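Local coordinates for microcin B17-processing protein McbC (Escherichia coli str. K-12 substr. MG1655, PDB 6GRH) that is an FMN-containing oxidoreductase of the nitroreductase family, needed to process the inactive microcin B17 precursor into the active peptide, at residues K102-A107 and Q157-V162; F132-S137 and K245-D250; Q219-V224 and I258-G263. All coordinates share one frame; numbering follows the deposited sequence.

Interaction 1: K102-A107 and Q157-V162; sequences KLLVNA and QALEPV
The side chain of Q157 brings its amide oxygen, not a carbon, against V105: OE1 of Q157 lies 3.8 Å from CG1 of V105. This is van der Waals contact between a carbonyl oxygen and a methyl group. The two side chains cross at about a right angle. Q157 gets there by length. Its CB does not point at the helix, but the chain runs extended beyond CG (chi2 -167°) and carries the amide to the helix. NE2 of the same amide makes a weak hydrogen bond to the backbone O of S110, just past the end of helix 97-108. The second touch is purely apolar. CD1 of L104 meets CD2 of L159 at 3.9 Å, one branch methyl on another, with these side chains also crossing near a right angle. Both contacts are buried, and together they bury 117 Å², counting both sides.

A G1 beta bulge opposite L153 starts strand 158-163, with Q157 and A158 as the two bulged residues. Q157 takes the positive phi of that bulge (59°). The strand is one of the two edge strands of the antiparallel sheet within this chain, and helix 97-108 packs against the sheet in this nitroreductase-family domain. A158 and L159 continue the sheet into a strand of the second subunit, another copy of this protein.

On the helix, the amide of N106 turns back on its own turn. ND2 of N106 donates to O of K102 at 2.7 Å, nearly straight (168°), with that oxygen close to the N106 amide plane. The same oxygen also accepts from the backbone N of N106. OD1 of N106 reaches the second subunit, bonding to N of F78 and OG of S79 there.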
loop_
_atom_site.group_PDB
_atom_site.type_symbol
_atom_site.label_atom_id
_atom_site.label_comp_id
_atom_site.label_asym_id
_atom_site.label_seq_id
_atom_site.Cartn_x
_atom_site.Cartn_y
_atom_site.Cartn_z
ATOM N N LYS D 102 9.810 -41.421 -5.118
ATOM C CA LYS D 102 8.514 -41.847 -4.609
ATOM C C LYS D 102 7.734 -40.683 -4.022
ATOM O O LYS D 102 6.525 -40.567 -4.248
ATOM C CB LYS D 102 8.662 -42.893 -3.507
ATOM C CG LYS D 102 8.725 -44.315 -3.959
ATOM C CD LYS D 102 8.513 -45.226 -2.762
ATOM C CE LYS D 102 9.024 -46.625 -3.022
ATOM N NZ LYS D 102 8.734 -47.466 -1.825
ATOM N N LEU D 103 8.410 -39.849 -3.239
ATOM C CA LEU D 103 7.748 -38.664 -2.676
ATOM C C LEU D 103 7.181 -37.779 -3.788
ATOM O O LEU D 103 6.020 -37.403 -3.745
ATOM C CB LEU D 103 8.700 -37.853 -1.794
ATOM C CG LEU D 103 8.129 -36.574 -1.194
ATOM C CD1 LEU D 103 6.956 -36.897 -0.281
ATOM C CD2 LEU D 103 9.226 -35.832 -0.451
ATOM N N LEU D 104 8.018 -37.481 -4.777
ATOM C CA LEU D 104 7.715 -36.492 -5.793
ATOM C C LEU D 104 6.546 -36.919 -6.685
ATOM O O LEU D 104 5.584 -36.164 -6.840
ATOM C CB LEU D 104 8.960 -36.177 -6.640
ATOM C CG LEU D 104 10.111 -35.459 -5.910
ATOM C CD1 LEU D 104 11.363 -35.479 -6.766
ATOM C CD2 LEU D 104 9.760 -34.033 -5.527
ATOM N N VAL D 105 6.624 -38.130 -7.240
ATOM C CA VAL D 105 5.576 -38.607 -8.178
ATOM C C VAL D 105 4.224 -38.804 -7.476
ATOM O O VAL D 105 3.207 -38.392 -7.997
ATOM C CB VAL D 105 5.980 -39.859 -8.989
ATOM C CG1 VAL D 105 7.245 -39.581 -9.791
ATOM C CG2 VAL D 105 6.112 -41.103 -8.117
ATOM N N ASN D 106 4.231 -39.332 -6.253
ATOM C CA ASN D 106 2.975 -39.493 -5.507
ATOM C C ASN D 106 2.348 -38.183 -5.026
ATOM O O ASN D 106 1.137 -38.020 -5.130
ATOM C CB ASN D 106 3.174 -40.459 -4.344
ATOM C CG ASN D 106 3.311 -41.887 -4.816
ATOM O OD1 ASN D 106 2.307 -42.535 -5.165
ATOM N ND2 ASN D 106 4.555 -42.377 -4.881
ATOM N N ALA D 107 3.165 -37.248 -4.521
ATOM C CA ALA D 107 2.653 -35.964 -4.048
ATOM C C ALA D 107 2.166 -35.038 -5.146
ATOM O O ALA D 107 1.210 -34.304 -4.919
ATOM C CB ALA D 107 3.693 -35.228 -3.197
ATOM N N GLN D 157 7.393 -35.578 -15.220
ATOM C CA GLN D 157 7.875 -36.504 -14.179
ATOM C C GLN D 157 9.382 -36.652 -14.310
ATOM O O GLN D 157 9.911 -37.719 -14.612
ATOM C CB GLN D 157 7.116 -37.844 -14.212
ATOM C CG GLN D 157 5.618 -37.617 -14.005
ATOM C CD GLN D 157 4.812 -38.864 -13.724
ATOM O OE1 GLN D 157 5.289 -39.803 -13.099
ATOM N NE2 GLN D 157 3.543 -38.853 -14.155
ATOM N N ALA D 158 10.046 -35.518 -14.136
ATOM C CA ALA D 158 11.472 -35.406 -14.383
ATOM C C ALA D 158 12.052 -34.289 -13.527
ATOM O O ALA D 158 11.320 -33.422 -13.038
ATOM C CB ALA D 158 11.722 -35.145 -15.862
ATOM N N LEU D 159 13.357 -34.338 -13.321
ATOM C CA LEU D 159 14.053 -33.339 -12.540
ATOM C C LEU D 159 14.955 -32.574 -13.496
ATOM O O LEU D 159 15.689 -33.182 -14.282
ATOM C CB LEU D 159 14.894 -33.989 -11.445
ATOM C CG LEU D 159 14.215 -34.656 -10.256
ATOM C CD1 LEU D 159 15.231 -35.468 -9.473
ATOM C CD2 LEU D 159 13.573 -33.626 -9.362
ATOM N N GLU D 160 14.899 -31.245 -13.407
ATOM C CA GLU D 160 15.753 -30.344 -14.160
ATOM C C GLU D 160 16.886 -29.827 -13.236
ATOM O O GLU D 160 16.600 -29.371 -12.137
ATOM C CB GLU D 160 14.851 -29.210 -14.633
ATOM C CG GLU D 160 15.454 -28.170 -15.549
ATOM C CD GLU D 160 14.439 -27.074 -15.920
ATOM O OE1 GLU D 160 13.526 -26.733 -15.107
ATOM O OE2 GLU D 160 14.571 -26.529 -17.033
ATOM N N PRO D 161 18.174 -29.930 -13.648
ATOM C CA PRO D 161 19.234 -29.385 -12.817
ATOM C C PRO D 161 19.142 -27.870 -12.662
ATOM O O PRO D 161 18.904 -27.185 -13.637
ATOM C CB PRO D 161 20.501 -29.755 -13.582
ATOM C CG PRO D 161 20.144 -31.004 -14.276
ATOM C CD PRO D 161 18.722 -30.795 -14.703
ATOM N N VAL D 162 19.318 -27.372 -11.443
ATOM C CA VAL D 162 19.220 -25.945 -11.161
ATOM C C VAL D 162 20.516 -25.323 -10.650
ATOM O O VAL D 162 20.897 -24.265 -11.146
ATOM C CB VAL D 162 18.046 -25.671 -10.204
ATOM C CG1 VAL D 162 18.038 -24.229 -9.689
ATOM C CG2 VAL D 162 16.728 -25.992 -10.905
#

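Interaction 2: F132-S137 and K245-D250; sequences FLCRLS and KTMNLD
M247 and L249 pack against F132 and C134 of strand 129-135, in the buried packing between the antiparallel sheet of the nitroreductase-family domain and the Schellman motif that ends helix 240-246. The end of M247 lies oblique to the F132 ring, near the CB end of that side chain. The exact place of its methyl CE is doubtful. The other end of the ring meets L249: CD2 of L249 is 3.6 Å from CZ of F132 and 3.9 Å from CE2 of F132. The F132 and L249 side chains run past each other in opposite directions. Next to them, SG of C134 and SD of M247 stand 4.1 Å apart, sulfur beside sulfur without a bond.

M247 is extended through chi2. Its chi3 (70°) then turns the end of the chain toward the strand, with SD beside SG of C134.

N248 lies between these two residues. It has positive phi (58°) and is the first residue to leave the helix. The CB atoms of M247 and L249 both point toward the strand, and the turn at N248 probably helps to place them so. N of N248 bonds back to O of K245 at 2.9 Å.

Further out, F132 stacks on the ring of H151, and C134 also packs on L170 and L174 of helix 167-175. F62 of the second McbC subunit touches both F132 and L249. OD1 of N248 accepts a hydrogen bond from NE of R24 in the McbD chain.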
loop_
_atom_site.group_PDB
_atom_site.type_symbol
_atom_site.label_atom_id
_atom_site.label_comp_id
_atom_site.label_asym_id
_atom_site.label_seq_id
_atom_site.Cartn_x
_atom_site.Cartn_y
_atom_site.Cartn_z
ATOM N N PHE D 132 10.984 -27.052 -5.960
ATOM C CA PHE D 132 12.406 -27.252 -6.083
ATOM C C PHE D 132 12.870 -28.239 -5.008
ATOM O O PHE D 132 12.335 -28.261 -3.901
ATOM C CB PHE D 132 13.127 -25.922 -5.953
ATOM C CG PHE D 132 12.957 -25.008 -7.148
ATOM C CD1 PHE D 132 11.854 -24.186 -7.254
ATOM C CD2 PHE D 132 13.914 -24.973 -8.162
ATOM C CE1 PHE D 132 11.705 -23.319 -8.344
ATOM C CE2 PHE D 132 13.775 -24.120 -9.258
ATOM C CZ PHE D 132 12.655 -23.310 -9.363
ATOM N N LEU D 133 13.839 -29.064 -5.370
ATOM C CA LEU D 133 14.375 -30.098 -4.502
ATOM C C LEU D 133 15.777 -29.661 -4.115
ATOM O O LEU D 133 16.585 -29.362 -4.996
ATOM C CB LEU D 133 14.431 -31.422 -5.242
ATOM C CG LEU D 133 15.266 -32.558 -4.626
ATOM C CD1 LEU D 133 14.697 -32.966 -3.278
ATOM C CD2 LEU D 133 15.270 -33.719 -5.601
ATOM N N CYS D 134 16.046 -29.606 -2.810
ATOM C CA CYS D 134 17.360 -29.209 -2.293
ATOM C C CYS D 134 17.994 -30.366 -1.542
ATOM O O CYS D 134 17.420 -30.856 -0.570
ATOM C CB CYS D 134 17.221 -27.982 -1.374
ATOM S SG CYS D 134 16.754 -26.470 -2.258
ATOM N N ARG D 135 19.174 -30.807 -1.996
ATOM C CA ARG D 135 19.903 -31.908 -1.363
ATOM C C ARG D 135 20.778 -31.320 -0.249
ATOM O O ARG D 135 21.577 -30.431 -0.511
ATOM C CB ARG D 135 20.759 -32.633 -2.403
ATOM C CG ARG D 135 21.666 -33.708 -1.845
ATOM C CD ARG D 135 22.249 -34.555 -2.971
ATOM N NE ARG D 135 23.231 -35.503 -2.474
ATOM C CZ ARG D 135 24.522 -35.232 -2.235
ATOM N NH1 ARG D 135 25.039 -34.018 -2.439
ATOM N NH2 ARG D 135 25.303 -36.198 -1.779
ATOM N N LEU D 136 20.621 -31.816 0.975
ATOM C CA LEU D 136 21.174 -31.161 2.177
ATOM C C LEU D 136 22.180 -31.957 2.981
ATOM O O LEU D 136 22.739 -31.418 3.946
ATOM C CB LEU D 136 20.048 -30.779 3.135
ATOM C CG LEU D 136 18.987 -29.828 2.595
ATOM C CD1 LEU D 136 17.965 -29.560 3.676
ATOM C CD2 LEU D 136 19.645 -28.547 2.135
ATOM N N SER D 137 22.383 -33.224 2.627
ATOM C CA SER D 137 23.354 -34.076 3.312
ATOM C C SER D 137 24.141 -34.855 2.279
ATOM O O SER D 137 23.576 -35.300 1.277
ATOM C CB SER D 137 22.621 -35.059 4.221
ATOM O OG SER D 137 23.467 -36.127 4.630
ATOM N N LYS D 245 18.650 -16.521 -3.707
ATOM C CA LYS D 245 19.974 -16.270 -4.273
ATOM C C LYS D 245 20.772 -17.582 -4.382
ATOM O O LYS D 245 21.398 -17.869 -5.427
ATOM C CB LYS D 245 20.719 -15.278 -3.385
ATOM C CG LYS D 245 22.172 -14.955 -3.748
ATOM C CD LYS D 245 22.243 -13.923 -4.867
ATOM C CE LYS D 245 23.702 -13.625 -5.242
ATOM N NZ LYS D 245 23.923 -12.157 -5.439
ATOM N N THR D 246 20.697 -18.385 -3.315
ATOM C CA THR D 246 21.450 -19.646 -3.208
ATOM C C THR D 246 20.989 -20.663 -4.254
ATOM O O THR D 246 21.790 -21.371 -4.844
ATOM C CB THR D 246 21.358 -20.213 -1.765
ATOM O OG1 THR D 246 21.897 -19.243 -0.869
ATOM C CG2 THR D 246 22.175 -21.483 -1.596
ATOM N N MET D 247 19.695 -20.668 -4.514
ATOM C CA MET D 247 19.078 -21.466 -5.581
ATOM C C MET D 247 19.172 -20.851 -7.000
ATOM O O MET D 247 18.678 -21.448 -7.965
ATOM C CB MET D 247 17.616 -21.725 -5.223
ATOM C CG MET D 247 17.457 -22.597 -3.979
ATOM S SD MET D 247 15.732 -22.715 -3.442
ATOM C CE MET D 247 15.059 -23.706 -4.739
ATOM N N ASN D 248 19.802 -19.684 -7.117
ATOM C CA ASN D 248 19.896 -18.916 -8.347
ATOM C C ASN D 248 18.523 -18.539 -8.938
ATOM O O ASN D 248 18.368 -18.429 -10.153
ATOM C CB ASN D 248 20.787 -19.636 -9.373
ATOM C CG ASN D 248 22.247 -19.604 -8.977
ATOM O OD1 ASN D 248 22.753 -18.568 -8.554
ATOM N ND2 ASN D 248 22.916 -20.721 -9.104
ATOM N N LEU D 249 17.547 -18.300 -8.074
ATOM C CA LEU D 249 16.245 -17.821 -8.532
ATOM C C LEU D 249 16.305 -16.307 -8.747
ATOM O O LEU D 249 16.965 -15.593 -7.979
ATOM C CB LEU D 249 15.160 -18.132 -7.516
ATOM C CG LEU D 249 14.877 -19.588 -7.139
ATOM C CD1 LEU D 249 13.723 -19.622 -6.141
ATOM C CD2 LEU D 249 14.542 -20.409 -8.339
ATOM N N ASP D 250 15.562 -15.815 -9.733
ATOM C CA ASP D 250 15.415 -14.380 -9.978
ATOM C C ASP D 250 14.189 -13.857 -9.218
ATOM O O ASP D 250 13.029 -14.106 -9.613
ATOM C CB ASP D 250 15.277 -14.111 -11.464
ATOM C CG ASP D 250 15.408 -12.602 -11.827
ATOM O OD1 ASP D 250 15.058 -11.682 -11.036
ATOM O OD2 ASP D 250 15.865 -12.334 -12.968
#

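Interaction 3: Q219-V224 and I258-G263; sequences QNAVLV and IVQFFG
Q260 leaves strand 254-263 with CG anti to its backbone N (chi1 -170°) and stays extended at chi2, which carries its amide to helix 204-227. F262, two residues on, has CG anti to the carbonyl carbon instead (chi1 -64°), and its ring reaches the same alanine.

A221 takes both. Its CB lies 3.5 Å from OE1 of Q260. It also lies 4.1 Å from CZ of F262, at the edge of the ring and near its plane. V222 meets the other end of the amide: CG2 of V222 is 3.5 Å from NE2 of Q260, and the two side chains cross at about a right angle. OE1 thus lies closest to A221 and NE2 closest to V222, through van der Waals contact alone.

The polar atoms of this buried amide have hydrogen-bond partners on the neighbouring strands. OE1 of Q260 bonds to OH of Y191 on strand 187-194. NE2 bonds to OD1 of N232 on strand 231-235, and weakly to O of Y218 on the helix. Partners at both ends should fix the rotation of the amide. F262 stacks on the ring of F187 and packs on L103 of helix 97-108.

The helix and strand segments run nearly parallel, 9° apart, with axes 10.6 Å from each other. The small side chain of A221 faces the strand at this spacing. The flavin mononucleotide touches I258 and lies about 8 Å from the V222 side chain. A long helix packed here on strand 254-263, which lies between strands 187-194 and 231-235, is consistent with the FMN-binding nitroreductase fold.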
loop_
_atom_site.group_PDB
_atom_site.type_symbol
_atom_site.label_atom_id
_atom_site.label_comp_id
_atom_site.label_asym_id
_atom_site.label_seq_id
_atom_site.Cartn_x
_atom_site.Cartn_y
_atom_site.Cartn_z
ATOM N N GLN D 219 0.760 -30.378 1.683
ATOM C CA GLN D 219 -0.090 -31.307 2.413
ATOM C C GLN D 219 -0.050 -32.701 1.786
ATOM O O GLN D 219 0.044 -33.685 2.500
ATOM C CB GLN D 219 -1.533 -30.795 2.493
ATOM C CG GLN D 219 -2.470 -31.644 3.354
ATOM C CD GLN D 219 -2.042 -31.809 4.816
ATOM O OE1 GLN D 219 -1.216 -31.041 5.342
ATOM N NE2 GLN D 219 -2.611 -32.836 5.486
ATOM N N ASN D 220 -0.105 -32.778 0.463
ATOM C CA ASN D 220 0.126 -34.046 -0.245
ATOM C C ASN D 220 1.474 -34.663 0.127
ATOM O O ASN D 220 1.586 -35.891 0.294
ATOM C CB ASN D 220 0.077 -33.862 -1.768
ATOM C CG ASN D 220 -1.309 -34.019 -2.332
ATOM O OD1 ASN D 220 -2.281 -34.074 -1.588
ATOM N ND2 ASN D 220 -1.406 -34.073 -3.672
ATOM N N ALA D 221 2.483 -33.812 0.225
ATOM C CA ALA D 221 3.815 -34.242 0.620
ATOM C C ALA D 221 3.867 -34.755 2.069
ATOM O O ALA D 221 4.509 -35.757 2.322
ATOM C CB ALA D 221 4.832 -33.148 0.381
ATOM N N VAL D 222 3.173 -34.094 2.991
ATOM C CA VAL D 222 2.991 -34.588 4.382
ATOM C C VAL D 222 2.400 -35.991 4.392
ATOM O O VAL D 222 2.916 -36.901 5.063
ATOM C CB VAL D 222 2.088 -33.652 5.229
ATOM C CG1 VAL D 222 1.709 -34.282 6.566
ATOM C CG2 VAL D 222 2.772 -32.304 5.470
ATOM N N LEU D 223 1.317 -36.157 3.644
ATOM C CA LEU D 223 0.591 -37.417 3.605
ATOM C C LEU D 223 1.418 -38.521 2.928
ATOM O O LEU D 223 1.496 -39.617 3.440
ATOM C CB LEU D 223 -0.773 -37.240 2.941
ATOM C CG LEU D 223 -1.740 -36.278 3.641
ATOM C CD1 LEU D 223 -2.973 -36.058 2.765
ATOM C CD2 LEU D 223 -2.112 -36.756 5.037
ATOM N N VAL D 224 2.077 -38.208 1.817
ATOM C CA VAL D 224 2.909 -39.188 1.123
ATOM C C VAL D 224 4.120 -39.565 2.004
ATOM O O VAL D 224 4.436 -40.753 2.154
ATOM C CB VAL D 224 3.322 -38.676 -0.281
ATOM C CG1 VAL D 224 4.357 -39.583 -0.934
ATOM C CG2 VAL D 224 2.085 -38.548 -1.188
ATOM N N ILE D 258 7.551 -21.285 1.078
ATOM C CA ILE D 258 7.637 -22.184 2.215
ATOM C C ILE D 258 8.663 -23.261 1.894
ATOM O O ILE D 258 8.876 -23.624 0.724
ATOM C CB ILE D 258 6.240 -22.756 2.580
ATOM C CG1 ILE D 258 6.181 -23.283 3.998
ATOM C CG2 ILE D 258 5.777 -23.814 1.599
ATOM C CD1 ILE D 258 6.252 -22.202 5.049
ATOM N N VAL D 259 9.336 -23.718 2.935
ATOM C CA VAL D 259 10.317 -24.788 2.847
ATOM C C VAL D 259 9.744 -25.994 3.597
ATOM O O VAL D 259 8.956 -25.834 4.538
ATOM C CB VAL D 259 11.666 -24.321 3.440
ATOM C CG1 VAL D 259 12.657 -25.478 3.577
ATOM C CG2 VAL D 259 12.271 -23.217 2.575
ATOM N N GLN D 260 10.107 -27.193 3.173
ATOM C CA GLN D 260 9.650 -28.414 3.837
ATOM C C GLN D 260 10.810 -29.371 3.923
ATOM O O GLN D 260 11.331 -29.824 2.900
ATOM C CB GLN D 260 8.478 -29.052 3.096
ATOM C CG GLN D 260 7.791 -30.183 3.843
ATOM C CD GLN D 260 6.549 -30.672 3.124
ATOM O OE1 GLN D 260 6.374 -30.425 1.925
ATOM N NE2 GLN D 260 5.701 -31.423 3.842
ATOM N N PHE D 261 11.215 -29.667 5.145
ATOM C CA PHE D 261 12.361 -30.547 5.398
ATOM C C PHE D 261 11.914 -31.990 5.506
ATOM O O PHE D 261 10.822 -32.255 5.999
ATOM C CB PHE D 261 13.062 -30.134 6.695
ATOM C CG PHE D 261 13.799 -28.832 6.587
ATOM C CD1 PHE D 261 14.929 -28.733 5.783
ATOM C CD2 PHE D 261 13.375 -27.713 7.273
ATOM C CE1 PHE D 261 15.615 -27.548 5.675
ATOM C CE2 PHE D 261 14.071 -26.524 7.180
ATOM C CZ PHE D 261 15.183 -26.432 6.367
ATOM N N PHE D 262 12.766 -32.907 5.045
ATOM C CA PHE D 262 12.487 -34.338 5.095
ATOM C C PHE D 262 13.696 -35.090 5.581
ATOM O O PHE D 262 14.841 -34.725 5.269
ATOM C CB PHE D 262 12.115 -34.885 3.718
ATOM C CG PHE D 262 10.848 -34.316 3.172
ATOM C CD1 PHE D 262 10.864 -33.117 2.464
ATOM C CD2 PHE D 262 9.632 -34.952 3.402
ATOM C CE1 PHE D 262 9.700 -32.583 1.958
ATOM C CE2 PHE D 262 8.456 -34.410 2.906
ATOM C CZ PHE D 262 8.488 -33.228 2.186
ATOM N N GLY D 263 13.435 -36.177 6.292
ATOM C CA GLY D 263 14.499 -36.991 6.827
ATOM C C GLY D 263 14.086 -38.018 7.858
ATOM O O GLY D 263 12.926 -38.447 7.904
#

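Helix 97-108 comes first and is followed by strand 129-135. Interaction 1 closes when the chain returns at 157-162, on an edge strand of the sheet. Interaction 2 opens at 132-137, inside that loop, and closes only at 245-250, so the two cross. Interaction 3 opens at 219-224, after interaction 1 has closed, and ends at 258-263. It therefore follows interaction 1 in series and crosses interaction 2. All three reach the same antiparallel sheet. Interactions 1 and 3 meet where helices 97-108 and 204-227 touch, with A107 O probably hydrogen-bonded to N220 ND2. Interaction 2 joins them through V162 against F132 and L136 against F261.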